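Local coordinates for protein transcription termination factor FttA (Pyrococcus horikoshii, PDB 3AF6) that probably terminates transcription by cutting single-stranded RNA emerging from RNA polymerase, with two zinc ions in its nuclease site, at residues 30-35 with 42-47; 207-212 with 332-337; 273-278 with 317-322; 293-298 with 305-310. One frame throughout, in Å; residues are numbered along the deposited sequence.

Interaction 1: residues 30-35 with 42-47; sequences AKITEI and LVIYVK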
loop_
_atom_site.group_PDB
_atom_site.type_symbol
_atom_site.label_atom_id
_atom_site.label_comp_id
_atom_site.label_asym_id
_atom_site.label_seq_id
_atom_site.Cartn_x
_atom_site.Cartn_y
_atom_site.Cartn_z
ATOM N N ALA A 30 28.636 -28.533 -3.849
ATOM C CA ALA A 30 27.446 -27.750 -4.145
ATOM C C ALA A 30 27.559 -27.212 -5.569
ATOM O O ALA A 30 26.607 -26.648 -6.112
ATOM C CB ALA A 30 27.317 -26.601 -3.154
ATOM N N LYS A 31 28.734 -27.399 -6.163
ATOM C CA LYS A 31 29.011 -26.947 -7.523
ATOM C C LYS A 31 28.398 -25.577 -7.801
ATOM O O LYS A 31 27.578 -25.426 -8.709
ATOM C CB LYS A 31 28.486 -27.971 -8.539
ATOM C CG LYS A 31 29.150 -29.345 -8.452
ATOM C CD LYS A 31 30.632 -29.308 -8.834
ATOM C CE LYS A 31 30.842 -29.111 -10.334
ATOM N NZ LYS A 31 30.358 -27.793 -10.826
ATOM N N ILE A 32 28.796 -24.582 -7.013
ATOM C CA ILE A 32 28.287 -23.225 -7.181
ATOM C C ILE A 32 28.493 -22.758 -8.618
ATOM O O ILE A 32 29.613 -22.450 -9.031
ATOM C CB ILE A 32 28.994 -22.244 -6.221
ATOM C CG1 ILE A 32 28.678 -22.625 -4.771
ATOM C CG2 ILE A 32 28.547 -20.821 -6.512
ATOM C CD1 ILE A 32 29.336 -21.738 -3.738
ATOM N N THR A 33 27.400 -22.710 -9.372
ATOM C CA THR A 33 27.439 -22.298 -10.768
ATOM C C THR A 33 27.558 -20.786 -10.948
ATOM O O THR A 33 28.268 -20.316 -11.838
ATOM C CB THR A 33 26.187 -22.796 -11.523
ATOM O OG1 THR A 33 25.005 -22.339 -10.855
ATOM C CG2 THR A 33 26.173 -24.315 -11.573
ATOM N N GLU A 34 26.865 -20.025 -10.107
ATOM C CA GLU A 34 26.914 -18.571 -10.196
ATOM C C GLU A 34 26.451 -17.895 -8.921
ATOM O O GLU A 34 25.695 -18.466 -8.136
ATOM C CB GLU A 34 26.048 -18.069 -11.355
ATOM C CG GLU A 34 26.071 -16.551 -11.517
ATOM C CD GLU A 34 25.057 -16.042 -12.523
ATOM O OE1 GLU A 34 25.030 -14.818 -12.769
ATOM O OE2 GLU A 34 24.287 -16.861 -13.064
ATOM N N ILE A 35 26.918 -16.665 -8.730
ATOM C CA ILE A 35 26.555 -15.856 -7.577
ATOM C C ILE A 35 26.404 -14.428 -8.077
ATOM O O ILE A 35 27.390 -13.761 -8.381
ATOM C CB ILE A 35 27.639 -15.904 -6.484
ATOM C CG1 ILE A 35 27.867 -17.351 -6.050
ATOM C CG2 ILE A 35 27.207 -15.081 -5.282
ATOM C CD1 ILE A 35 28.930 -17.511 -4.988
ATOM N N LEU A 42 21.276 -11.337 -2.405
ATOM C CA LEU A 42 22.343 -12.034 -3.110
ATOM C C LEU A 42 21.871 -13.435 -3.478
ATOM O O LEU A 42 21.351 -14.162 -2.634
ATOM C CB LEU A 42 23.581 -12.135 -2.216
ATOM C CG LEU A 42 24.767 -12.945 -2.744
ATOM C CD1 LEU A 42 25.328 -12.309 -4.007
ATOM C CD2 LEU A 42 25.833 -13.020 -1.666
ATOM N N VAL A 43 22.060 -13.812 -4.736
ATOM C CA VAL A 43 21.639 -15.123 -5.206
ATOM C C VAL A 43 22.821 -16.041 -5.509
ATOM O O VAL A 43 23.691 -15.714 -6.322
ATOM C CB VAL A 43 20.768 -14.997 -6.466
ATOM C CG1 VAL A 43 20.320 -16.372 -6.927
ATOM C CG2 VAL A 43 19.566 -14.114 -6.177
ATOM N N ILE A 44 22.836 -17.195 -4.844
ATOM C CA ILE A 44 23.891 -18.190 -5.017
ATOM C C ILE A 44 23.320 -19.478 -5.607
ATOM O O ILE A 44 22.803 -20.328 -4.880
ATOM C CB ILE A 44 24.564 -18.531 -3.668
ATOM C CG1 ILE A 44 25.168 -17.268 -3.046
ATOM C CG2 ILE A 44 25.634 -19.589 -3.878
ATOM C CD1 ILE A 44 25.779 -17.483 -1.671
ATOM N N TYR A 45 23.418 -19.613 -6.928
ATOM C CA TYR A 45 22.914 -20.794 -7.627
ATOM C C TYR A 45 23.840 -22.007 -7.464
ATOM O O TYR A 45 25.067 -21.879 -7.499
ATOM C CB TYR A 45 22.724 -20.483 -9.119
ATOM C CG TYR A 45 21.546 -19.579 -9.433
ATOM C CD1 TYR A 45 20.253 -19.919 -9.031
ATOM C CD2 TYR A 45 21.719 -18.402 -10.163
ATOM C CE1 TYR A 45 19.162 -19.109 -9.348
ATOM C CE2 TYR A 45 20.635 -17.586 -10.485
ATOM C CZ TYR A 45 19.361 -17.947 -10.076
ATOM O OH TYR A 45 18.285 -17.151 -10.402
ATOM N N VAL A 46 23.239 -23.183 -7.291
ATOM C CA VAL A 46 23.989 -24.426 -7.116
ATOM C C VAL A 46 23.307 -25.587 -7.835
ATOM O O VAL A 46 22.088 -25.586 -8.008
ATOM C CB VAL A 46 24.117 -24.789 -5.624
ATOM C CG1 VAL A 46 24.828 -23.671 -4.876
ATOM C CG2 VAL A 46 22.737 -25.036 -5.032
ATOM N N LYS A 47 24.096 -26.577 -8.247
ATOM C CA LYS A 47 23.559 -27.742 -8.947
ATOM C C LYS A 47 23.433 -28.974 -8.055
ATOM O O LYS A 47 23.975 -30.035 -8.370
ATOM C CB LYS A 47 24.425 -28.082 -10.167
ATOM C CG LYS A 47 24.230 -27.140 -11.345
ATOM C CD LYS A 47 24.968 -27.626 -12.583
ATOM C CE LYS A 47 24.687 -26.722 -13.774
ATOM N NZ LYS A 47 25.416 -27.149 -14.999
#
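A30, T33 and E34 share the backbone bonds that tie 30-35 to segment 42-47, whose strand 42-46 runs antiparallel to strand 32-35 at 161°. Y45 N donates to E34 O over 2.8 Å, and Y45 O receives only a weak bond from T33 N. T33 and E34 thus both stand opposite Y45, in the manner of a beta bulge. Further along, K47 N gives a long bond of 3.3 Å to A30 O.

Apolar packing gathers on the face with I32, I35, I44 and V46. I35 and I44 lie alongside each other and point the same way, and I35 CG2, which is anti to its backbone N, comes 3.6 Å from L42 CD1 as well as close to I44 CG1. I32 CG1 meets V46 CG1 at 4.0 Å.

At the bulge end T33 turns its CG2 against the aliphatic stem of K47, crossing it at about a right angle with CG2 3.4 Å from K47 CG. Its OG1 bonds to D75, while K47 reaches on to E77 in a salt bridge. On the other face E34 runs beside the Y45 ring, one face of which is covered by V43 CG1.

The hairpin belongs to the first KH repeat. Helix 11-22 lies against I35 and I44 through V22, and strand 70-74 pairs with the far edge of strand 41-46.

Interaction 2: residues 207-212 with 332-337; sequences VQTDES and SPDIRL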
loop_
_atom_site.group_PDB
_atom_site.type_symbol
_atom_site.label_atom_id
_atom_site.label_comp_id
_atom_site.label_asym_id
_atom_site.label_seq_id
_atom_site.Cartn_x
_atom_site.Cartn_y
_atom_site.Cartn_z
ATOM N N VAL A 207 14.923 12.277 -0.407
ATOM C CA VAL A 207 16.007 12.148 0.569
ATOM C C VAL A 207 17.321 12.183 -0.187
ATOM O O VAL A 207 17.489 11.451 -1.158
ATOM C CB VAL A 207 15.930 10.816 1.369
ATOM C CG1 VAL A 207 17.092 10.732 2.333
ATOM C CG2 VAL A 207 14.614 10.732 2.127
ATOM N N GLN A 208 18.243 13.035 0.257
ATOM C CA GLN A 208 19.538 13.173 -0.405
ATOM C C GLN A 208 20.746 12.959 0.492
ATOM O O GLN A 208 20.722 13.281 1.690
ATOM C CB GLN A 208 19.717 14.582 -0.985
ATOM C CG GLN A 208 18.548 15.181 -1.722
ATOM C CD GLN A 208 18.764 16.660 -1.979
ATOM O OE1 GLN A 208 19.797 17.065 -2.497
ATOM N NE2 GLN A 208 17.785 17.472 -1.615
ATOM N N THR A 209 21.808 12.441 -0.126
ATOM C CA THR A 209 23.115 12.270 0.505
ATOM C C THR A 209 24.066 12.521 -0.668
ATOM O O THR A 209 23.625 12.584 -1.813
ATOM C CB THR A 209 23.373 10.849 1.043
ATOM O OG1 THR A 209 23.533 9.945 -0.057
ATOM C CG2 THR A 209 22.238 10.398 1.954
ATOM N N ASP A 210 25.353 12.683 -0.399
ATOM C CA ASP A 210 26.306 12.892 -1.479
ATOM C C ASP A 210 26.457 11.623 -2.320
ATOM O O ASP A 210 27.111 11.628 -3.360
ATOM C CB ASP A 210 27.677 13.298 -0.928
ATOM C CG ASP A 210 28.218 12.320 0.116
ATOM O OD1 ASP A 210 29.454 12.136 0.161
ATOM O OD2 ASP A 210 27.432 11.751 0.903
ATOM N N GLU A 211 25.832 10.538 -1.881
ATOM C CA GLU A 211 25.956 9.289 -2.610
ATOM C C GLU A 211 24.663 8.772 -3.201
ATOM O O GLU A 211 24.691 8.018 -4.168
ATOM C CB GLU A 211 26.543 8.207 -1.695
ATOM C CG GLU A 211 26.841 6.867 -2.377
ATOM C CD GLU A 211 27.777 7.004 -3.579
ATOM O OE1 GLU A 211 28.590 7.956 -3.594
ATOM O OE2 GLU A 211 27.711 6.157 -4.501
ATOM N N SER A 212 23.527 9.183 -2.650
ATOM C CA SER A 212 22.281 8.626 -3.139
ATOM C C SER A 212 21.057 9.516 -3.124
ATOM O O SER A 212 21.061 10.616 -2.579
ATOM C CB SER A 212 21.952 7.368 -2.334
ATOM O OG SER A 212 23.084 6.537 -2.185
ATOM N N SER A 332 20.916 0.986 -1.324
ATOM C CA SER A 332 21.925 1.880 -1.884
ATOM C C SER A 332 23.182 1.758 -1.030
ATOM O O SER A 332 23.128 1.262 0.090
ATOM C CB SER A 332 21.437 3.338 -1.869
ATOM O OG SER A 332 22.001 4.055 -0.781
ATOM N N PRO A 333 24.332 2.223 -1.542
ATOM C CA PRO A 333 25.574 2.131 -0.771
ATOM C C PRO A 333 25.505 2.713 0.635
ATOM O O PRO A 333 26.220 2.260 1.524
ATOM C CB PRO A 333 26.573 2.866 -1.653
ATOM C CG PRO A 333 26.080 2.553 -3.027
ATOM C CD PRO A 333 24.596 2.764 -2.888
ATOM N N ASP A 334 24.648 3.707 0.855
ATOM C CA ASP A 334 24.562 4.310 2.183
ATOM C C ASP A 334 23.165 4.427 2.786
ATOM O O ASP A 334 22.958 5.211 3.708
ATOM C CB ASP A 334 25.232 5.689 2.170
ATOM C CG ASP A 334 24.484 6.700 1.320
ATOM O OD1 ASP A 334 23.672 6.292 0.463
ATOM O OD2 ASP A 334 24.719 7.912 1.502
ATOM N N ILE A 335 22.212 3.645 2.287
ATOM C CA ILE A 335 20.850 3.687 2.812
ATOM C C ILE A 335 20.286 2.294 2.983
ATOM O O ILE A 335 20.292 1.505 2.046
ATOM C CB ILE A 335 19.889 4.459 1.874
ATOM C CG1 ILE A 335 20.279 5.939 1.810
ATOM C CG2 ILE A 335 18.452 4.314 2.364
ATOM C CD1 ILE A 335 19.387 6.761 0.909
ATOM N N ARG A 336 19.789 1.994 4.178
ATOM C CA ARG A 336 19.195 0.692 4.451
ATOM C C ARG A 336 17.733 0.868 4.833
ATOM O O ARG A 336 17.393 1.645 5.732
ATOM C CB ARG A 336 19.942 -0.019 5.572
ATOM C CG ARG A 336 20.666 -1.265 5.116
ATOM C CD ARG A 336 21.028 -2.105 6.307
ATOM N NE ARG A 336 22.079 -1.480 7.096
ATOM C CZ ARG A 336 23.346 -1.406 6.707
ATOM N NH1 ARG A 336 23.706 -1.925 5.543
ATOM N NH2 ARG A 336 24.248 -0.818 7.477
ATOM N N LEU A 337 16.872 0.127 4.147
ATOM C CA LEU A 337 15.432 0.210 4.356
ATOM C C LEU A 337 14.795 -0.896 5.171
ATOM O O LEU A 337 15.173 -2.062 5.088
ATOM C CB LEU A 337 14.720 0.268 2.999
ATOM C CG LEU A 337 13.189 0.222 3.001
ATOM C CD1 LEU A 337 12.616 1.544 3.512
ATOM C CD2 LEU A 337 12.698 -0.052 1.583
#
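T209 and S212 grip the carboxylate of D334 from one tight turn, each hydroxyl donating to a different oxygen. T209 OG1 meets D334 OD2 tip to tip at 2.8 Å, on the syn lone pair. S212 OG gives its bond to D334 OD1 at 2.7 Å, also from the syn side but 30° out of the carboxylate plane. E211 adds apolar contact beside them: its CB is 3.7 Å from D334 OD2, and its CG crosses the P333 ring at about a right angle.

The second shell fixes the donors. T209 OG1, set between its own backbone N and carbonyl carbon (chi1 70°), also accepts from E211 N and, at 2.7 Å from T209 OG1, from S212 N, so its own proton is directed at D334. On the opposing turn, S332 OG accepts from D334 N at 3.1 Å. Farther out, S186 OG adds a third hydroxyl to D334 OD2, and R180 forms a salt bridge with E211. The buried carboxylate is therefore satisfied by hydroxyls.

T209 and S332 each form an ST turn. The contact joins the tips of two beta hairpins, 204-216 and 329-341, one from each sheet of the metallo-beta-lactamase sandwich.

Interaction 3: residues 273-278 with 317-322; sequences LFDGPI and IKHTIT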
loop_
_atom_site.group_PDB
_atom_site.type_symbol
_atom_site.label_atom_id
_atom_site.label_comp_id
_atom_site.label_asym_id
_atom_site.label_seq_id
_atom_site.Cartn_x
_atom_site.Cartn_y
_atom_site.Cartn_z
ATOM N N LEU A 273 10.920 8.767 -17.204
ATOM C CA LEU A 273 11.703 9.561 -16.280
ATOM C C LEU A 273 12.405 8.706 -15.240
ATOM O O LEU A 273 13.202 9.220 -14.457
ATOM C CB LEU A 273 10.808 10.582 -15.570
ATOM C CG LEU A 273 10.098 11.596 -16.474
ATOM C CD1 LEU A 273 9.223 12.511 -15.626
ATOM C CD2 LEU A 273 11.126 12.402 -17.258
ATOM N N PHE A 274 12.141 7.404 -15.242
ATOM C CA PHE A 274 12.735 6.541 -14.236
ATOM C C PHE A 274 12.520 5.064 -14.534
ATOM O O PHE A 274 11.482 4.672 -15.072
ATOM C CB PHE A 274 12.094 6.890 -12.892
ATOM C CG PHE A 274 12.377 5.912 -11.782
ATOM C CD1 PHE A 274 13.615 5.892 -11.144
ATOM C CD2 PHE A 274 11.370 5.067 -11.318
ATOM C CE1 PHE A 274 13.845 5.048 -10.050
ATOM C CE2 PHE A 274 11.585 4.218 -10.227
ATOM C CZ PHE A 274 12.824 4.210 -9.591
ATOM N N ASP A 275 13.515 4.243 -14.220
ATOM C CA ASP A 275 13.350 2.811 -14.393
ATOM C C ASP A 275 14.170 2.056 -13.354
ATOM O O ASP A 275 14.826 1.061 -13.643
ATOM C CB ASP A 275 13.684 2.361 -15.822
ATOM C CG ASP A 275 15.157 2.269 -16.084
ATOM O OD1 ASP A 275 15.539 1.398 -16.895
ATOM O OD2 ASP A 275 15.924 3.061 -15.499
ATOM N N GLY A 276 14.119 2.566 -12.129
ATOM C CA GLY A 276 14.813 1.943 -11.018
ATOM C C GLY A 276 13.785 1.161 -10.221
ATOM O O GLY A 276 12.655 0.988 -10.681
ATOM N N PRO A 277 14.126 0.692 -9.017
ATOM C CA PRO A 277 13.211 -0.082 -8.167
ATOM C C PRO A 277 12.202 0.697 -7.323
ATOM O O PRO A 277 12.471 1.810 -6.872
ATOM C CB PRO A 277 14.172 -0.856 -7.280
ATOM C CG PRO A 277 15.240 0.177 -7.030
ATOM C CD PRO A 277 15.475 0.734 -8.422
ATOM N N ILE A 278 11.037 0.095 -7.107
ATOM C CA ILE A 278 10.013 0.696 -6.253
ATOM C C ILE A 278 9.793 -0.294 -5.116
ATOM O O ILE A 278 9.335 -1.407 -5.354
ATOM C CB ILE A 278 8.664 0.852 -6.953
ATOM C CG1 ILE A 278 8.805 1.684 -8.228
ATOM C CG2 ILE A 278 7.679 1.502 -5.994
ATOM C CD1 ILE A 278 7.519 1.745 -9.041
ATOM N N ILE A 317 4.402 -2.389 -11.873
ATOM C CA ILE A 317 4.467 -3.774 -11.433
ATOM C C ILE A 317 5.829 -4.374 -11.734
ATOM O O ILE A 317 6.483 -4.927 -10.853
ATOM C CB ILE A 317 3.387 -4.620 -12.132
ATOM C CG1 ILE A 317 2.007 -4.200 -11.640
ATOM C CG2 ILE A 317 3.623 -6.097 -11.868
ATOM C CD1 ILE A 317 0.880 -4.836 -12.417
ATOM N N LYS A 318 6.256 -4.244 -12.981
ATOM C CA LYS A 318 7.523 -4.801 -13.407
ATOM C C LYS A 318 8.731 -4.224 -12.688
ATOM O O LYS A 318 9.796 -4.832 -12.691
ATOM C CB LYS A 318 7.662 -4.628 -14.923
ATOM C CG LYS A 318 6.682 -5.503 -15.715
ATOM C CD LYS A 318 6.660 -5.170 -17.190
ATOM C CE LYS A 318 8.018 -5.404 -17.824
ATOM N NZ LYS A 318 8.033 -5.005 -19.262
ATOM N N HIS A 319 8.566 -3.063 -12.059
ATOM C CA HIS A 319 9.666 -2.409 -11.342
ATOM C C HIS A 319 9.579 -2.496 -9.814
ATOM O O HIS A 319 10.512 -2.104 -9.108
ATOM C CB HIS A 319 9.759 -0.932 -11.730
ATOM C CG HIS A 319 10.426 -0.688 -13.047
ATOM N ND1 HIS A 319 9.800 -0.917 -14.255
ATOM C CD2 HIS A 319 11.664 -0.223 -13.345
ATOM C CE1 HIS A 319 10.623 -0.602 -15.239
ATOM N NE2 HIS A 319 11.760 -0.180 -14.715
ATOM N N THR A 320 8.465 -3.005 -9.304
ATOM C CA THR A 320 8.273 -3.108 -7.864
ATOM C C THR A 320 8.970 -4.290 -7.194
ATOM O O THR A 320 8.877 -5.425 -7.652
ATOM C CB THR A 320 6.786 -3.201 -7.543
ATOM O OG1 THR A 320 6.111 -2.120 -8.185
ATOM C CG2 THR A 320 6.547 -3.154 -6.029
ATOM N N ILE A 321 9.671 -4.021 -6.106
ATOM C CA ILE A 321 10.338 -5.079 -5.359
ATOM C C ILE A 321 9.693 -5.061 -3.974
ATOM O O ILE A 321 9.960 -4.166 -3.177
ATOM C CB ILE A 321 11.853 -4.816 -5.251
ATOM C CG1 ILE A 321 12.489 -4.906 -6.638
ATOM C CG2 ILE A 321 12.500 -5.809 -4.285
ATOM C CD1 ILE A 321 14.001 -4.714 -6.628
ATOM N N THR A 322 8.829 -6.036 -3.700
ATOM C CA THR A 322 8.130 -6.084 -2.419
ATOM C C THR A 322 9.007 -6.451 -1.229
ATOM O O THR A 322 10.037 -7.117 -1.361
ATOM C CB THR A 322 6.942 -7.049 -2.461
ATOM O OG1 THR A 322 7.422 -8.394 -2.596
ATOM C CG2 THR A 322 6.019 -6.702 -3.629
#
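I278 and T320 form a parallel beta bridge, the meeting point of a beta-alpha-beta crossover in which helices 282-301 and 310-319 connect strand 278-280 to the edge strand 320-322. I278 N donates to H319 O at 3.0 Å, coming from above the carbonyl plane. I321 N returns a bond of 2.7 Å to I278 O, so I278 is held through both of its backbone polar groups just where helix 310-319 gives way to the strand.

H319, the last residue of that helix, sends its side chain back over the loop 273-278. Its CG is anti to the carbonyl carbon (chi1 -79°), which carries the imidazole along the chain of D275 and G276. CB starts 3.6 Å from G276 O, and CG keeps about the same separation from that oxygen. Next on the ring, CD2 comes nearest, 3.1 Å from G276 O, which lies at the ring edge near its plane. NE2 at the tip reaches D275 CB at 3.4 Å. On the remaining side ND1 turns back into its own helix and bonds to E315 O, which fixes the rotation of the ring, while F170 and F269 meet it from outside the contact.

From the bridge residue itself, T320 OG1 bonds to V316 O, and one residue on, I321 CD1 touches P277 CB at 3.9 Å.

Interaction 4: residues 293-298 with 305-310; sequences KDFIEI and DPLYRP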
loop_
_atom_site.group_PDB
_atom_site.type_symbol
_atom_site.label_atom_id
_atom_site.label_comp_id
_atom_site.label_asym_id
_atom_site.label_seq_id
_atom_site.Cartn_x
_atom_site.Cartn_y
_atom_site.Cartn_z
ATOM N N LYS A 293 -5.602 1.780 -11.781
ATOM C CA LYS A 293 -6.420 1.405 -12.922
ATOM C C LYS A 293 -7.777 2.037 -12.705
ATOM O O LYS A 293 -8.383 2.580 -13.626
ATOM C CB LYS A 293 -6.545 -0.116 -13.038
ATOM C CG LYS A 293 -5.383 -0.766 -13.789
ATOM C CD LYS A 293 -5.529 -2.290 -13.891
ATOM C CE LYS A 293 -4.900 -2.864 -15.183
ATOM N NZ LYS A 293 -3.423 -2.658 -15.323
ATOM N N ASP A 294 -8.240 1.983 -11.466
ATOM C CA ASP A 294 -9.521 2.557 -11.112
ATOM C C ASP A 294 -9.501 4.057 -11.430
ATOM O O ASP A 294 -10.487 4.615 -11.912
ATOM C CB ASP A 294 -9.774 2.325 -9.618
ATOM C CG ASP A 294 -11.141 2.795 -9.170
ATOM O OD1 ASP A 294 -11.317 3.012 -7.949
ATOM O OD2 ASP A 294 -12.042 2.936 -10.028
ATOM N N PHE A 295 -8.360 4.694 -11.173
ATOM C CA PHE A 295 -8.176 6.129 -11.399
ATOM C C PHE A 295 -8.238 6.572 -12.865
ATOM O O PHE A 295 -8.962 7.516 -13.202
ATOM C CB PHE A 295 -6.849 6.571 -10.779
ATOM C CG PHE A 295 -6.499 8.012 -11.038
ATOM C CD1 PHE A 295 -7.462 9.010 -10.938
ATOM C CD2 PHE A 295 -5.188 8.372 -11.352
ATOM C CE1 PHE A 295 -7.126 10.342 -11.147
ATOM C CE2 PHE A 295 -4.842 9.702 -11.559
ATOM C CZ PHE A 295 -5.813 10.687 -11.456
ATOM N N ILE A 296 -7.488 5.907 -13.738
ATOM C CA ILE A 296 -7.519 6.294 -15.138
ATOM C C ILE A 296 -8.873 5.981 -15.767
ATOM O O ILE A 296 -9.358 6.729 -16.627
ATOM C CB ILE A 296 -6.361 5.649 -15.948
ATOM C CG1 ILE A 296 -6.280 4.151 -15.695
ATOM C CG2 ILE A 296 -5.047 6.326 -15.575
ATOM C CD1 ILE A 296 -5.063 3.497 -16.345
ATOM N N GLU A 297 -9.503 4.900 -15.319
ATOM C CA GLU A 297 -10.817 4.548 -15.841
ATOM C C GLU A 297 -11.891 5.561 -15.426
ATOM O O GLU A 297 -12.758 5.913 -16.224
ATOM C CB GLU A 297 -11.210 3.143 -15.385
ATOM C CG GLU A 297 -10.570 2.045 -16.208
ATOM C CD GLU A 297 -10.834 0.660 -15.643
ATOM O OE1 GLU A 297 -11.978 0.400 -15.200
ATOM O OE2 GLU A 297 -9.898 -0.171 -15.656
ATOM N N ILE A 298 -11.849 6.034 -14.188
ATOM C CA ILE A 298 -12.848 7.013 -13.763
ATOM C C ILE A 298 -12.700 8.297 -14.600
ATOM O O ILE A 298 -13.694 8.924 -14.983
ATOM C CB ILE A 298 -12.716 7.337 -12.248
ATOM C CG1 ILE A 298 -12.852 6.055 -11.429
ATOM C CG2 ILE A 298 -13.786 8.321 -11.825
ATOM C CD1 ILE A 298 -13.991 5.154 -11.871
ATOM N N ASP A 305 -8.932 13.098 -20.653
ATOM C CA ASP A 305 -7.749 12.363 -21.064
ATOM C C ASP A 305 -7.094 11.886 -19.777
ATOM O O ASP A 305 -6.871 12.673 -18.859
ATOM C CB ASP A 305 -6.789 13.258 -21.845
ATOM C CG ASP A 305 -5.617 12.484 -22.415
ATOM O OD1 ASP A 305 -5.865 11.567 -23.230
ATOM O OD2 ASP A 305 -4.456 12.784 -22.043
ATOM N N PRO A 306 -6.781 10.586 -19.690
ATOM C CA PRO A 306 -6.155 10.017 -18.492
ATOM C C PRO A 306 -4.697 10.436 -18.286
ATOM O O PRO A 306 -3.993 10.714 -19.253
ATOM C CB PRO A 306 -6.319 8.514 -18.717
ATOM C CG PRO A 306 -6.208 8.397 -20.218
ATOM C CD PRO A 306 -7.052 9.544 -20.697
ATOM N N LEU A 307 -4.255 10.487 -17.026
ATOM C CA LEU A 307 -2.881 10.869 -16.711
ATOM C C LEU A 307 -1.892 9.845 -17.218
ATOM O O LEU A 307 -0.741 10.162 -17.468
ATOM C CB LEU A 307 -2.682 11.029 -15.205
ATOM C CG LEU A 307 -3.056 12.358 -14.543
ATOM C CD1 LEU A 307 -2.794 12.248 -13.042
ATOM C CD2 LEU A 307 -2.235 13.494 -15.139
ATOM N N TYR A 308 -2.337 8.606 -17.340
ATOM C CA TYR A 308 -1.477 7.556 -17.847
ATOM C C TYR A 308 -2.332 6.374 -18.255
ATOM O O TYR A 308 -3.554 6.449 -18.196
ATOM C CB TYR A 308 -0.421 7.134 -16.820
ATOM C CG TYR A 308 -0.906 7.075 -15.391
ATOM C CD1 TYR A 308 -0.770 8.176 -14.558
ATOM C CD2 TYR A 308 -1.515 5.926 -14.881
ATOM C CE1 TYR A 308 -1.222 8.148 -13.259
ATOM C CE2 TYR A 308 -1.976 5.882 -13.567
ATOM C CZ TYR A 308 -1.821 7.007 -12.764
ATOM O OH TYR A 308 -2.240 7.005 -11.462
ATOM N N ARG A 309 -1.685 5.290 -18.661
ATOM C CA ARG A 309 -2.387 4.109 -19.139
ATOM C C ARG A 309 -1.918 2.815 -18.486
ATOM O O ARG A 309 -0.920 2.787 -17.757
ATOM C CB ARG A 309 -2.169 3.972 -20.650
ATOM C CG ARG A 309 -2.328 5.258 -21.434
ATOM C CD ARG A 309 -3.784 5.579 -21.647
ATOM N NE ARG A 309 -3.938 6.851 -22.343
ATOM C CZ ARG A 309 -4.972 7.145 -23.118
ATOM N NH1 ARG A 309 -5.940 6.249 -23.294
ATOM N NH2 ARG A 309 -5.036 8.328 -23.717
ATOM N N PRO A 310 -2.645 1.719 -18.750
ATOM C CA PRO A 310 -2.357 0.382 -18.236
ATOM C C PRO A 310 -0.914 -0.067 -18.475
ATOM O O PRO A 310 -0.325 -0.721 -17.622
ATOM C CB PRO A 310 -3.358 -0.486 -18.986
ATOM C CG PRO A 310 -4.557 0.403 -19.043
ATOM C CD PRO A 310 -3.977 1.752 -19.392
#
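I296 and P306 bring their CA atoms to 5.2 Å, and the chains then diverge until those of K293 and P310 are 6.8 Å apart. Two helices are joined here by a loop in the metallo-beta-lactamase domain, in which segment 305-310 doubles back along helix 282-301 before starting helix 310-319. R309 is the N-cap of that second helix, its backbone N bonded to D312.

The contact across the segments is made by packing, and I296 is its centre. With CG1 between the backbone N and the carbonyl carbon (chi1 50°), the branches divide at CB to serve different partners. CG2 lies 3.6 Å from Y308 CD2, the two side chains crossing at about a right angle. CD1 extends to P310 CD at 3.7 Å, and CB faces P306 CB.

One residue earlier, F295 offers its ring edge to two residues. L307 CD1 approaches F295 CE2 at 3.6 Å, near the ring plane. Y308 OH lies in that plane beside F295 CD2, 3.3 Å away, while its hydrogen bond goes to G263 O, so that the phenol is anchored at its tip.

Within the loop itself, R309 NH2 forms a salt bridge with D305 OD1 at 3.4 Å, and P306 CG lies over the centre of the R309 guanidinium, 3.4 Å above its plane.

Overall arrangement
Interactions 2, 3 and 4 all belong to the metallo-beta-lactamase domain, whereas interaction 1 stands apart in the KH region, its nearest atoms about 11 Å from interaction 3 and about 26 Å from interaction 4. Interactions 2 and 3 reach the same sheet and come within about 7 Å at their nearest atoms. Interactions 3 and 4 are linked by helices 282-301 and 310-319, with nearest atoms about 6 Å apart. These two also lie closest to the zinc site: the side chain of F295 is about 10 Å from that of D260, and that of I278 about 11 Å from that of H261. Interaction 2 lies away from the metals.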